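Putative capsular polysaccharide biosynthesis protein (Streptococcus pneumoniae serotype 4, PDB 6EWJ) probably acts as a pyridoxal phosphate-dependent sugar aminotransferase in teichoic acid biosynthesis. Local coordinates at residues T53-A64 with E211-A219; G139-F148 with S183-A194. All blocks are in the same frame, centred on the assembly; numbering follows the deposited sequence.

Contact 1 of 2, residues T53-A64 with E211-A219; sequences TQTPKTVCLNSA and EGGSATWKA
Thr-216 OG1 gives its proton to the carbonyl O of Lys-57 across 2.6 Å, approaching 27° out of the carbonyl plane. The same hydroxyl meets Thr-55 OG1 tip to tip at 2.8 Å. With OG1 opposite the backbone N (chi1 -167°), Thr-216 reaches both. Thr-55 OG1 lies within bonding distance of both the Thr-216 and the Thr-53 hydroxyl, and Thr-53 OG1 reaches Leu-49 O in helix 40-53.

Strands 58-61 and 213-217 run antiparallel, with Val-59/Ala-215 and Leu-61/Gly-213 as hydrogen-bonded pairs and Cys-60/Ser-214 a non-hydrogen-bonded pair between them. Val-59 N meets Ala-215 O at 2.8 Å, and Leu-61 N reaches Gly-213 O at 2.7 Å with a nearly straight N-H...O angle of 175°; both bonds are matched in reverse. Gly-213 brings its CA to 3.9 Å from Ala-64 N, so the backbones are close where helix 64-74 begins.

Hydrophobic contact is concentrated on Trp-217. Lys-57 CB lies 3.6 Å from CZ2, the two side chains pointing the same way, while Val-59 CG2 comes to the ring edge, 4.1 Å from CZ3. Beyond this shell, Asp-225 holds Trp-217 NE1, and Glu-226 pairs with the Lys-57 ammonium, which also has a cation-pi partner in Tyr-229, all three in helix 225-236.

At the other end, the Glu-211 carboxylate binds Lys-263, Thr-37 and Asn-265 of the second subunit. Ser-63 occupies the N-cap of helix 64-74 and caps Ala-66 N, whereas Ala-64 N donates to a water 3.0 Å away. Ala-64 binds pyridoxal 5'-phosphate in another structure of the protein; the cofactor is absent from this chain. The chemistry is consistent with this edge pairing of the large sheet helping to place the start of helix 64-74 beside the subunit interface.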
ATOM      1  N   THR A  53      10.913  16.770  12.834  1.00 23.19           N
ATOM      2  CA  THR A  53      11.805  15.699  13.292  1.00 23.38           C
ATOM      3  C   THR A  53      13.292  16.044  13.146  1.00 24.40           C
ATOM      4  O   THR A  53      14.149  15.228  13.506  1.00 23.98           O
ATOM      5  CB  THR A  53      11.540  14.324  12.578  1.00 22.01           C
ATOM      6  OG1 THR A  53      11.743  14.466  11.173  1.00 21.74           O
ATOM      7  CG2 THR A  53      10.144  13.788  12.901  1.00 21.11           C
ATOM      8  N   GLN A  54      13.603  17.250  12.649  1.00 26.07           N
ATOM      9  CA  GLN A  54      14.989  17.705  12.459  1.00 27.02           C
ATOM     10  C   GLN A  54      15.789  16.736  11.578  1.00 26.31           C
ATOM     11  O   GLN A  54      16.929  16.370  11.879  1.00 26.20           O
ATOM     12  CB  GLN A  54      15.693  17.977  13.801  1.00 29.04           C
ATOM     13  CG  GLN A  54      14.996  19.103  14.549  1.00 31.23           C
ATOM     14  CD  GLN A  54      15.647  19.472  15.863  1.00 32.87           C
ATOM     15  OE1 GLN A  54      16.844  19.307  16.044  1.00 34.49           O
ATOM     16  NE2 GLN A  54      14.845  19.951  16.798  1.00 34.35           N
ATOM     17  N   THR A  55      15.161  16.351  10.470  1.00 25.53           N
ATOM     18  CA  THR A  55      15.812  15.519   9.461  1.00 25.43           C
ATOM     19  C   THR A  55      15.705  16.229   8.150  1.00 25.51           C
ATOM     20  O   THR A  55      14.867  17.113   8.015  1.00 25.68           O
ATOM     21  CB  THR A  55      15.139  14.130   9.350  1.00 24.65           C
ATOM     22  OG1 THR A  55      13.719  14.296   9.246  1.00 24.17           O
ATOM     23  CG2 THR A  55      15.484  13.287  10.547  1.00 24.54           C
ATOM     24  N   PRO A  56      16.546  15.869   7.178  1.00 25.85           N
ATOM     25  CA  PRO A  56      16.552  16.659   5.928  1.00 26.19           C
ATOM     26  C   PRO A  56      15.408  16.370   5.008  1.00 25.22           C
ATOM     27  O   PRO A  56      14.915  17.274   4.336  1.00 25.20           O
ATOM     28  CB  PRO A  56      17.914  16.316   5.279  1.00 27.25           C
ATOM     29  CG  PRO A  56      18.320  15.047   5.890  1.00 27.27           C
ATOM     30  CD  PRO A  56      17.752  15.044   7.303  1.00 26.65           C
ATOM     31  N   LYS A  57      14.961  15.115   4.972  1.00 23.87           N
ATOM     32  CA  LYS A  57      13.904  14.731   4.040  1.00 23.58           C
ATOM     33  C   LYS A  57      13.028  13.686   4.689  1.00 21.65           C
ATOM     34  O   LYS A  57      13.530  12.879   5.467  1.00 20.49           O
ATOM     35  CB  LYS A  57      14.482  14.105   2.781  1.00 24.47           C
ATOM     36  CG  LYS A  57      15.418  14.940   1.943  1.00 26.32           C
ATOM     37  CD  LYS A  57      14.760  16.137   1.282  1.00 28.13           C
ATOM     38  CE  LYS A  57      13.833  15.762   0.134  1.00 28.21           C
ATOM     39  NZ  LYS A  57      13.566  16.976  -0.721  1.00 29.59           N
ATOM     40  N   THR A  58      11.732  13.718   4.356  1.00 20.59           N
ATOM     41  CA  THR A  58      10.791  12.683   4.817  1.00 19.73           C
ATOM     42  C   THR A  58      10.019  12.133   3.602  1.00 19.58           C
ATOM     43  O   THR A  58       9.723  12.890   2.652  1.00 19.72           O
ATOM     44  CB  THR A  58       9.851  13.262   5.846  1.00 19.43           C
ATOM     45  OG1 THR A  58      10.642  13.765   6.940  1.00 19.68           O
ATOM     46  CG2 THR A  58       8.866  12.245   6.361  1.00 18.78           C
ATOM     47  N   VAL A  59       9.751  10.836   3.637  1.00 18.73           N
ATOM     48  CA  VAL A  59       8.992  10.131   2.576  1.00 18.96           C
ATOM     49  C   VAL A  59       7.705   9.655   3.213  1.00 18.27           C
ATOM     50  O   VAL A  59       7.723   8.818   4.120  1.00 17.88           O
ATOM     51  CB  VAL A  59       9.760   8.939   2.023  1.00 19.14           C
ATOM     52  CG1 VAL A  59       8.934   8.237   0.927  1.00 19.46           C
ATOM     53  CG2 VAL A  59      11.100   9.373   1.504  1.00 20.15           C
ATOM     54  N   CYS A  60       6.609  10.278   2.821  1.00 18.58           N
ATOM     55  CA  CYS A  60       5.312   9.980   3.401  1.00 18.13           C
ATOM     56  C   CYS A  60       4.731   8.836   2.579  1.00 18.09           C
ATOM     57  O   CYS A  60       4.806   8.850   1.337  1.00 17.42           O
ATOM     58  CB  CYS A  60       4.378  11.156   3.342  1.00 19.13           C
ATOM     59  SG  CYS A  60       4.598  12.282   4.715  1.00 21.40           S
ATOM     60  N   LEU A  61       4.225   7.821   3.290  1.00 17.27           N
ATOM     61  CA  LEU A  61       3.756   6.593   2.652  1.00 17.11           C
ATOM     62  C   LEU A  61       2.438   6.151   3.297  1.00 16.45           C
ATOM     63  O   LEU A  61       1.886   6.822   4.206  1.00 16.06           O
ATOM     64  CB  LEU A  61       4.829   5.525   2.818  1.00 17.67           C
ATOM     65  CG  LEU A  61       6.249   5.774   2.282  1.00 18.13           C
ATOM     66  CD1 LEU A  61       7.241   4.780   2.837  1.00 18.60           C
ATOM     67  CD2 LEU A  61       6.246   5.733   0.794  1.00 19.26           C
ATOM     68  N   ASN A  62       1.915   5.004   2.869  1.00 16.14           N
ATOM     69  CA  ASN A  62       0.560   4.588   3.328  1.00 16.25           C
ATOM     70  C   ASN A  62       0.461   3.813   4.630  1.00 16.22           C
ATOM     71  O   ASN A  62      -0.647   3.554   5.097  1.00 16.21           O
ATOM     72  CB  ASN A  62      -0.226   3.850   2.212  1.00 16.41           C
ATOM     73  CG  ASN A  62       0.299   2.442   1.926  1.00 16.41           C
ATOM     74  OD1 ASN A  62       1.123   1.874   2.675  1.00 15.48           O
ATOM     75  ND2 ASN A  62      -0.146   1.880   0.802  1.00 16.10           N
ATOM     76  N   SER A  63       1.611   3.481   5.226  1.00 16.14           N
ATOM     77  CA  SER A  63       1.686   2.826   6.529  1.00 16.07           C
ATOM     78  C   SER A  63       3.112   2.886   7.026  1.00 16.19           C
ATOM     79  O   SER A  63       4.060   3.115   6.219  1.00 18.05           O
ATOM     80  CB  SER A  63       1.220   1.337   6.509  1.00 15.68           C
ATOM     81  OG  SER A  63       2.175   0.494   5.899  1.00 15.66           O
ATOM     82  N   ALA A  64       3.279   2.746   8.337  1.00 16.45           N
ATOM     83  CA  ALA A  64       4.590   2.548   8.894  1.00 16.47           C
ATOM     84  C   ALA A  64       5.206   1.250   8.411  1.00 17.03           C
ATOM     85  O   ALA A  64       6.445   1.145   8.339  1.00 18.39           O
ATOM     86  CB  ALA A  64       4.534   2.558  10.428  1.00 16.67           C
ATOM     87  N   GLU A 211      -4.881   5.984   7.723  1.00 19.63           N
ATOM     88  CA  GLU A 211      -3.772   5.092   7.401  1.00 18.70           C
ATOM     89  C   GLU A 211      -2.643   5.971   6.854  1.00 18.22           C
ATOM     90  O   GLU A 211      -2.871   6.859   6.041  1.00 18.22           O
ATOM     91  CB  GLU A 211      -4.168   4.001   6.377  1.00 18.49           C
ATOM     92  CG  GLU A 211      -5.221   2.997   6.869  1.00 19.15           C
ATOM     93  CD  GLU A 211      -4.702   1.962   7.859  1.00 19.09           C
ATOM     94  OE1 GLU A 211      -3.468   1.875   8.097  1.00 18.71           O
ATOM     95  OE2 GLU A 211      -5.535   1.217   8.415  1.00 20.42           O
ATOM     96  N   GLY A 212      -1.432   5.713   7.301  1.00 17.87           N
ATOM     97  CA  GLY A 212      -0.290   6.413   6.790  1.00 17.04           C
ATOM     98  C   GLY A 212       0.939   6.175   7.640  1.00 16.64           C
ATOM     99  O   GLY A 212       0.889   5.558   8.717  1.00 17.02           O
ATOM    100  N   GLY A 213       2.064   6.649   7.136  1.00 15.81           N
ATOM    101  CA  GLY A 213       3.278   6.657   7.869  1.00 15.45           C
ATOM    102  C   GLY A 213       4.350   7.302   7.052  1.00 15.58           C
ATOM    103  O   GLY A 213       4.085   7.914   5.961  1.00 15.14           O
ATOM    104  N   SER A 214       5.546   7.290   7.621  1.00 15.45           N
ATOM    105  CA  SER A 214       6.673   7.876   6.946  1.00 15.91           C
ATOM    106  C   SER A 214       7.975   7.177   7.244  1.00 15.90           C
ATOM    107  O   SER A 214       8.132   6.565   8.310  1.00 17.08           O
ATOM    108  CB  SER A 214       6.773   9.399   7.296  1.00 16.02           C
ATOM    109  OG  SER A 214       7.195   9.578   8.658  1.00 15.77           O
ATOM    110  N   ALA A 215       8.924   7.382   6.342  1.00 16.44           N
ATOM    111  CA  ALA A 215      10.344   7.069   6.525  1.00 16.98           C
ATOM    112  C   ALA A 215      11.166   8.345   6.489  1.00 17.64           C
ATOM    113  O   ALA A 215      10.986   9.220   5.628  1.00 17.99           O
ATOM    114  CB  ALA A 215      10.840   6.170   5.419  1.00 17.52           C
ATOM    115  N   THR A 216      12.110   8.427   7.395  1.00 18.48           N
ATOM    116  CA  THR A 216      13.104   9.457   7.349  1.00 19.93           C
ATOM    117  C   THR A 216      14.449   8.901   7.839  1.00 20.98           C
ATOM    118  O   THR A 216      14.551   7.727   8.228  1.00 20.89           O
ATOM    119  CB  THR A 216      12.645  10.706   8.148  1.00 20.17           C
ATOM    120  OG1 THR A 216      13.500  11.829   7.862  1.00 20.41           O
ATOM    121  CG2 THR A 216      12.626  10.417   9.667  1.00 19.96           C
ATOM    122  N   TRP A 217      15.466   9.768   7.817  1.00 22.11           N
ATOM    123  CA  TRP A 217      16.811   9.399   8.173  1.00 23.47           C
ATOM    124  C   TRP A 217      17.522  10.605   8.751  1.00 24.80           C
ATOM    125  O   TRP A 217      17.278  11.737   8.339  1.00 25.21           O
ATOM    126  CB  TRP A 217      17.600   8.840   6.979  1.00 24.19           C
ATOM    127  CG  TRP A 217      17.663   9.747   5.783  1.00 24.52           C
ATOM    128  CD1 TRP A 217      18.647  10.686   5.492  1.00 26.17           C
ATOM    129  CD2 TRP A 217      16.732   9.790   4.716  1.00 23.97           C
ATOM    130  NE1 TRP A 217      18.349  11.324   4.296  1.00 26.15           N
ATOM    131  CE2 TRP A 217      17.178  10.778   3.802  1.00 25.34           C
ATOM    132  CE3 TRP A 217      15.531   9.113   4.450  1.00 23.57           C
ATOM    133  CZ2 TRP A 217      16.474  11.076   2.649  1.00 25.04           C
ATOM    134  CZ3 TRP A 217      14.818   9.430   3.280  1.00 23.23           C
ATOM    135  CH2 TRP A 217      15.296  10.396   2.409  1.00 23.95           C
ATOM    136  N   LYS A 218      18.426  10.364   9.681  1.00 26.32           N
ATOM    137  CA  LYS A 218      19.165  11.481  10.235  1.00 28.40           C
ATOM    138  C   LYS A 218      20.249  11.951   9.248  1.00 29.14           C
ATOM    139  O   LYS A 218      20.779  11.173   8.455  1.00 28.93           O
ATOM    140  CB  LYS A 218      19.692  11.151  11.632  1.00 29.83           C
ATOM    141  CG  LYS A 218      20.966  10.346  11.704  1.00 31.35           C
ATOM    142  CD  LYS A 218      21.291  10.121  13.182  1.00 32.65           C
ATOM    143  CE  LYS A 218      22.604   9.391  13.363  1.00 34.44           C
ATOM    144  NZ  LYS A 218      22.738   9.048  14.801  1.00 35.74           N
ATOM    145  N   ALA A 219      20.551  13.246   9.302  1.00 30.16           N
ATOM    146  CA  ALA A 219      21.593  13.823   8.463  1.00 31.42           C
ATOM    147  C   ALA A 219      22.878  13.026   8.659  1.00 32.62           C
ATOM    148  O   ALA A 219      23.279  12.756   9.776  1.00 32.69           O
ATOM    149  CB  ALA A 219      21.815  15.300   8.813  1.00 32.30           C
TER
HETATM  150  O   HOH W   1      -2.295   1.128   5.282  1.00 14.70           O
HETATM  151  O   HOH W   2       0.939   2.453  10.115  1.00 19.75           O

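Contact 2 of 2, residues G139-F148 with S183-A194; sequences GIVCDYDRLF and STYKGQPSGSIA. Unlike the reference sequence in segment 183-194: Thr-184 (reference Ile).
Ser-183 OG donates to Gly-139 O at 2.6 Å, the shortest polar bond between the two segments, and the C=O...O angle of 123° with the donor in the carbonyl plane puts it on a lone pair. Ser-317 also hydrogen-bonds to this hydroxyl, so two hydrogen-bond partners limit its rotation.

The second polar anchor is Tyr-185 OH, which accepts from Asp-145 N at 3.0 Å along an N-H...O angle of 171°. The phenol thereby satisfies an amide in the first turn of helix 144-153. Tyr-185 swings its ring opposite the backbone N (chi1 173°), which carries the hydroxyl to the helix start. One face of the ring is covered by Lys-186 CG, and Asp-145 OD1 lies in plane at its edge. Lys-186 then continues to its salt bridge, NZ to Asp-145 OD2 2.8 Å, meeting the carboxylate oxygen nearly along its C-O bond.

Apolar groups fill the middle. Val-141 CG1 touches Tyr-185 CB at 3.7 Å, the two side chains crossing at about a right angle. Ile-193 CG2 sits over one face of Tyr-144, only 3.3 Å from CG; Leu-147 CD1, from the same segment as the ring, lies over the centre of the opposite face. Ala-194 CB adds a contact 3.8 Å from Tyr-144 CE2, and the Phe-148 ring turns its edge to Ile-193 O, 3.3 Å from CE2.

Outward, Glu-136 binds both Tyr-144 OH and Cys-142 N. Gly-139 lies close to His-179, which binds pyridoxal 5'-phosphate in another structure of the protein. Residues 185-188 form a type I' turn. Thus the Tyr-185 and Lys-186 bonds join this hairpin to the helix start, the Ser-183 bond holds the loop at Gly-139, and Ile-193 and Ala-194 supply much of the apolar middle.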
ATOM      1  N   GLY A 139       6.007   5.478  23.085  1.00 18.64           N
ATOM      2  CA  GLY A 139       6.619   6.814  22.865  1.00 19.17           C
ATOM      3  C   GLY A 139       7.957   6.982  23.551  1.00 20.09           C
ATOM      4  O   GLY A 139       8.680   7.963  23.333  1.00 20.15           O
ATOM      5  N   ILE A 140       8.301   6.018  24.373  1.00 20.61           N
ATOM      6  CA  ILE A 140       9.542   6.037  25.118  1.00 21.89           C
ATOM      7  C   ILE A 140      10.691   5.563  24.203  1.00 21.69           C
ATOM      8  O   ILE A 140      10.688   4.428  23.744  1.00 20.52           O
ATOM      9  CB  ILE A 140       9.421   5.111  26.338  1.00 22.83           C
ATOM     10  CG1 ILE A 140       8.205   5.535  27.191  1.00 23.60           C
ATOM     11  CG2 ILE A 140      10.696   5.157  27.171  1.00 24.03           C
ATOM     12  CD1 ILE A 140       7.697   4.454  28.109  1.00 24.15           C
ATOM     13  N   VAL A 141      11.704   6.441  24.012  1.00 21.98           N
ATOM     14  CA  VAL A 141      12.769   6.214  23.052  1.00 22.23           C
ATOM     15  C   VAL A 141      13.829   5.382  23.734  1.00 22.65           C
ATOM     16  O   VAL A 141      14.118   5.620  24.901  1.00 22.85           O
ATOM     17  CB  VAL A 141      13.401   7.543  22.553  1.00 23.24           C
ATOM     18  CG1 VAL A 141      14.605   7.280  21.661  1.00 23.52           C
ATOM     19  CG2 VAL A 141      12.364   8.333  21.751  1.00 22.72           C
ATOM     20  N   CYS A 142      14.421   4.426  23.010  1.00 22.14           N
ATOM     21  CA  CYS A 142      15.497   3.585  23.541  1.00 22.93           C
ATOM     22  C   CYS A 142      16.845   4.298  23.890  1.00 23.79           C
ATOM     23  O   CYS A 142      17.078   5.452  23.555  1.00 23.41           O
ATOM     24  CB  CYS A 142      15.778   2.443  22.587  1.00 22.86           C
ATOM     25  SG  CYS A 142      14.335   1.315  22.468  1.00 23.02           S
ATOM     26  N   ASP A 143      17.726   3.556  24.539  1.00 24.28           N
ATOM     27  CA  ASP A 143      19.056   4.038  24.986  1.00 26.20           C
ATOM     28  C   ASP A 143      19.979   4.069  23.767  1.00 26.07           C
ATOM     29  O   ASP A 143      20.750   3.133  23.522  1.00 25.73           O
ATOM     30  CB  ASP A 143      19.537   3.031  26.068  1.00 27.15           C
ATOM     31  CG  ASP A 143      20.806   3.409  26.758  1.00 29.26           C
ATOM     32  OD1 ASP A 143      21.400   4.468  26.493  1.00 29.94           O
ATOM     33  OD2 ASP A 143      21.251   2.540  27.561  1.00 30.67           O
ATOM     34  N   TYR A 144      19.855   5.127  22.961  1.00 26.36           N
ATOM     35  CA  TYR A 144      20.627   5.211  21.708  1.00 26.82           C
ATOM     36  C   TYR A 144      22.134   5.323  21.930  1.00 28.34           C
ATOM     37  O   TYR A 144      22.888   4.767  21.148  1.00 28.43           O
ATOM     38  CB  TYR A 144      20.056   6.245  20.734  1.00 26.63           C
ATOM     39  CG  TYR A 144      18.940   5.644  19.932  1.00 25.79           C
ATOM     40  CD1 TYR A 144      17.634   5.660  20.403  1.00 25.48           C
ATOM     41  CD2 TYR A 144      19.209   4.969  18.730  1.00 25.28           C
ATOM     42  CE1 TYR A 144      16.602   5.082  19.670  1.00 24.15           C
ATOM     43  CE2 TYR A 144      18.192   4.370  18.000  1.00 24.70           C
ATOM     44  CZ  TYR A 144      16.897   4.435  18.473  1.00 24.20           C
ATOM     45  OH  TYR A 144      15.885   3.831  17.779  1.00 24.08           O
ATOM     46  N   ASP A 145      22.587   5.973  23.002  1.00 29.73           N
ATOM     47  CA  ASP A 145      24.003   5.977  23.280  1.00 32.25           C
ATOM     48  C   ASP A 145      24.547   4.559  23.395  1.00 32.06           C
ATOM     49  O   ASP A 145      25.598   4.273  22.846  1.00 32.85           O
ATOM     50  CB  ASP A 145      24.353   6.773  24.550  1.00 33.70           C
ATOM     51  CG  ASP A 145      24.161   8.294  24.362  1.00 34.90           C
ATOM     52  OD1 ASP A 145      23.905   8.756  23.242  1.00 34.66           O
ATOM     53  OD2 ASP A 145      24.270   9.006  25.385  1.00 37.71           O
ATOM     54  N   ARG A 146      23.837   3.694  24.100  1.00 30.81           N
ATOM     55  CA  ARG A 146      24.264   2.302  24.227  1.00 31.22           C
ATOM     56  C   ARG A 146      24.158   1.546  22.893  1.00 30.56           C
ATOM     57  O   ARG A 146      25.093   0.872  22.472  1.00 31.16           O
ATOM     58  CB  ARG A 146      23.443   1.586  25.281  1.00 31.48           C
ATOM     59  CG  ARG A 146      23.862   0.147  25.529  1.00 32.04           C
ATOM     60  CD  ARG A 146      25.322   0.028  25.998  1.00 33.85           C
ATOM     61  NE  ARG A 146      25.771  -1.365  25.963  1.00 35.11           N
ATOM     62  CZ  ARG A 146      25.487  -2.296  26.869  1.00 34.84           C
ATOM     63  NH1 ARG A 146      24.729  -2.029  27.923  1.00 34.62           N
ATOM     64  NH2 ARG A 146      25.960  -3.530  26.696  1.00 35.74           N
ATOM     65  N   LEU A 147      23.038   1.698  22.213  1.00 29.25           N
ATOM     66  CA  LEU A 147      22.878   1.058  20.869  1.00 29.30           C
ATOM     67  C   LEU A 147      24.012   1.403  19.894  1.00 30.28           C
ATOM     68  O   LEU A 147      24.593   0.514  19.297  1.00 29.66           O
ATOM     69  CB  LEU A 147      21.536   1.440  20.258  1.00 27.77           C
ATOM     70  CG  LEU A 147      20.366   0.667  20.831  1.00 27.43           C
ATOM     71  CD1 LEU A 147      19.020   1.379  20.636  1.00 26.59           C
ATOM     72  CD2 LEU A 147      20.352  -0.716  20.140  1.00 27.44           C
ATOM     73  N   PHE A 148      24.348   2.699  19.772  1.00 31.43           N
ATOM     74  CA  PHE A 148      25.456   3.110  18.874  1.00 33.25           C
ATOM     75  C   PHE A 148      26.835   2.589  19.338  1.00 34.59           C
ATOM     76  O   PHE A 148      27.688   2.282  18.511  1.00 34.41           O
ATOM     77  CB  PHE A 148      25.475   4.637  18.642  1.00 34.26           C
ATOM     78  CG  PHE A 148      24.484   5.093  17.592  1.00 34.22           C
ATOM     79  CD1 PHE A 148      24.712   4.820  16.245  1.00 34.89           C
ATOM     80  CD2 PHE A 148      23.316   5.768  17.940  1.00 33.59           C
ATOM     81  CE1 PHE A 148      23.789   5.200  15.268  1.00 34.66           C
ATOM     82  CE2 PHE A 148      22.419   6.193  16.964  1.00 32.97           C
ATOM     83  CZ  PHE A 148      22.641   5.880  15.624  1.00 33.31           C
ATOM     84  N   SER A 183       8.392  12.392  20.294  1.00 22.34           N
ATOM     85  CA  SER A 183       9.181  12.015  21.447  1.00 23.17           C
ATOM     86  C   SER A 183      10.588  12.603  21.294  1.00 23.42           C
ATOM     87  O   SER A 183      11.021  12.882  20.182  1.00 22.71           O
ATOM     88  CB  SER A 183       9.274  10.487  21.577  1.00 22.51           C
ATOM     89  OG  SER A 183       7.977   9.915  21.734  1.00 22.92           O
ATOM     90  N   THR A 184      11.277  12.791  22.411  1.00 23.76           N
ATOM     91  CA  THR A 184      12.684  13.219  22.409  1.00 24.50           C
ATOM     92  C   THR A 184      13.583  12.352  23.315  1.00 24.49           C
ATOM     93  O   THR A 184      13.132  11.740  24.264  1.00 24.46           O
ATOM     94  CB  THR A 184      12.852  14.670  22.869  1.00 25.86           C
ATOM     95  OG1 THR A 184      12.423  14.731  24.216  1.00 26.57           O
ATOM     96  CG2 THR A 184      12.042  15.632  21.995  1.00 25.71           C
ATOM     97  N   TYR A 185      14.854  12.290  22.926  1.00 25.25           N
ATOM     98  CA  TYR A 185      15.936  11.592  23.608  1.00 25.27           C
ATOM     99  C   TYR A 185      17.086  12.572  23.671  1.00 27.14           C
ATOM    100  O   TYR A 185      17.632  12.966  22.641  1.00 26.76           O
ATOM    101  CB  TYR A 185      16.370  10.382  22.799  1.00 24.71           C
ATOM    102  CG  TYR A 185      17.578   9.672  23.297  1.00 24.46           C
ATOM    103  CD1 TYR A 185      17.482   8.853  24.370  1.00 24.43           C
ATOM    104  CD2 TYR A 185      18.794   9.757  22.640  1.00 24.98           C
ATOM    105  CE1 TYR A 185      18.600   8.210  24.887  1.00 24.99           C
ATOM    106  CE2 TYR A 185      19.925   9.114  23.124  1.00 25.44           C
ATOM    107  CZ  TYR A 185      19.815   8.342  24.269  1.00 25.12           C
ATOM    108  OH  TYR A 185      20.877   7.648  24.759  1.00 25.45           O
ATOM    109  N   LYS A 186      17.453  12.965  24.892  1.00 29.21           N
ATOM    110  CA  LYS A 186      18.486  13.958  25.145  1.00 31.12           C
ATOM    111  C   LYS A 186      18.175  15.225  24.375  1.00 31.60           C
ATOM    112  O   LYS A 186      19.053  15.819  23.772  1.00 32.35           O
ATOM    113  CB  LYS A 186      19.866  13.388  24.829  1.00 32.67           C
ATOM    114  CG  LYS A 186      20.206  12.232  25.787  1.00 33.47           C
ATOM    115  CD  LYS A 186      21.585  11.649  25.576  1.00 35.26           C
ATOM    116  CE  LYS A 186      21.881  10.628  26.661  1.00 36.17           C
ATOM    117  NZ  LYS A 186      23.203  10.854  27.235  1.00 38.59           N
ATOM    118  N   GLY A 187      16.893  15.610  24.382  1.00 30.85           N
ATOM    119  CA  GLY A 187      16.447  16.805  23.694  1.00 31.56           C
ATOM    120  C   GLY A 187      16.289  16.720  22.184  1.00 31.08           C
ATOM    121  O   GLY A 187      15.884  17.735  21.579  1.00 31.86           O
ATOM    122  N   GLN A 188      16.613  15.580  21.564  1.00 29.56           N
ATOM    123  CA  GLN A 188      16.549  15.482  20.102  1.00 29.43           C
ATOM    124  C   GLN A 188      15.302  14.700  19.688  1.00 27.19           C
ATOM    125  O   GLN A 188      14.993  13.685  20.317  1.00 26.00           O
ATOM    126  CB  GLN A 188      17.758  14.775  19.529  1.00 31.09           C
ATOM    127  CG  GLN A 188      19.143  15.162  20.014  1.00 33.88           C
ATOM    128  CD  GLN A 188      20.120  14.000  19.814  1.00 36.02           C
ATOM    129  OE1 GLN A 188      20.900  14.008  18.878  1.00 38.55           O
ATOM    130  NE2 GLN A 188      20.059  12.972  20.702  1.00 36.75           N
ATOM    131  N   PRO A 189      14.621  15.123  18.616  1.00 25.95           N
ATOM    132  CA  PRO A 189      13.360  14.462  18.211  1.00 24.56           C
ATOM    133  C   PRO A 189      13.596  13.125  17.616  1.00 23.80           C
ATOM    134  O   PRO A 189      14.560  12.920  16.879  1.00 24.26           O
ATOM    135  CB  PRO A 189      12.762  15.424  17.164  1.00 24.54           C
ATOM    136  CG  PRO A 189      13.811  16.418  16.861  1.00 25.42           C
ATOM    137  CD  PRO A 189      14.826  16.410  17.933  1.00 26.12           C
ATOM    138  N   SER A 190      12.710  12.191  17.920  1.00 23.58           N
ATOM    139  CA  SER A 190      12.720  10.884  17.247  1.00 23.14           C
ATOM    140  C   SER A 190      12.621  11.193  15.761  1.00 22.27           C
ATOM    141  O   SER A 190      11.951  12.185  15.371  1.00 21.91           O
ATOM    142  CB  SER A 190      11.597   9.980  17.728  1.00 22.98           C
ATOM    143  OG  SER A 190      11.911   8.629  17.388  1.00 23.86           O
ATOM    144  N   GLY A 191      13.381  10.458  14.971  1.00 21.65           N
ATOM    145  CA  GLY A 191      13.604  10.796  13.557  1.00 21.87           C
ATOM    146  C   GLY A 191      15.055  11.212  13.322  1.00 23.05           C
ATOM    147  O   GLY A 191      15.660  10.786  12.362  1.00 22.73           O
ATOM    148  N   SER A 192      15.604  11.988  14.266  1.00 23.76           N
ATOM    149  CA  SER A 192      16.980  12.492  14.212  1.00 25.04           C
ATOM    150  C   SER A 192      17.997  11.637  14.966  1.00 25.35           C
ATOM    151  O   SER A 192      19.170  11.962  14.973  1.00 26.23           O
ATOM    152  CB  SER A 192      17.038  13.920  14.770  1.00 25.54           C
ATOM    153  OG  SER A 192      16.868  13.959  16.177  1.00 26.24           O
ATOM    154  N   ILE A 193      17.582  10.513  15.551  1.00 25.02           N
ATOM    155  CA  ILE A 193      18.460   9.770  16.451  1.00 25.50           C
ATOM    156  C   ILE A 193      19.037   8.516  15.771  1.00 25.14           C
ATOM    157  O   ILE A 193      20.245   8.309  15.742  1.00 25.50           O
ATOM    158  CB  ILE A 193      17.720   9.427  17.729  1.00 25.58           C
ATOM    159  CG1 ILE A 193      17.142  10.699  18.357  1.00 26.40           C
ATOM    160  CG2 ILE A 193      18.663   8.739  18.723  1.00 26.59           C
ATOM    161  CD1 ILE A 193      15.915  10.447  19.199  1.00 25.90           C
ATOM    162  N   ALA A 194      18.148   7.664  15.302  1.00 23.63           N
ATOM    163  CA  ALA A 194      18.536   6.478  14.585  1.00 23.61           C
ATOM    164  C   ALA A 194      19.027   6.857  13.204  1.00 23.86           C
ATOM    165  O   ALA A 194      18.821   7.977  12.740  1.00 23.68           O
ATOM    166  CB  ALA A 194      17.358   5.538  14.483  1.00 22.68           C
TER

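How the contacts relate
Contact 1 and contact 2 have centres about 16 Å apart, and both belong to the aminotransferase fold of the family. Along the chain, 53-64 comes first, then 139-148 and 183-194, and 211-219 last, so the two pieces of contact 2 fall wholly between those of contact 1. Contact 1 forms an edge of the large mixed sheet; contact 2 reaches the same sheet through strand 172-177, two strands from 213-217. They also touch directly: Lys-218 NZ probably donates to Ile-193 O at 2.8 Å, and Thr-55 CG2 packs on Gly-191 O. Each also has one end near residues that bind the cofactor in another structure: contact 1 includes Ala-64, and Gly-139 of contact 2 lies near His-179.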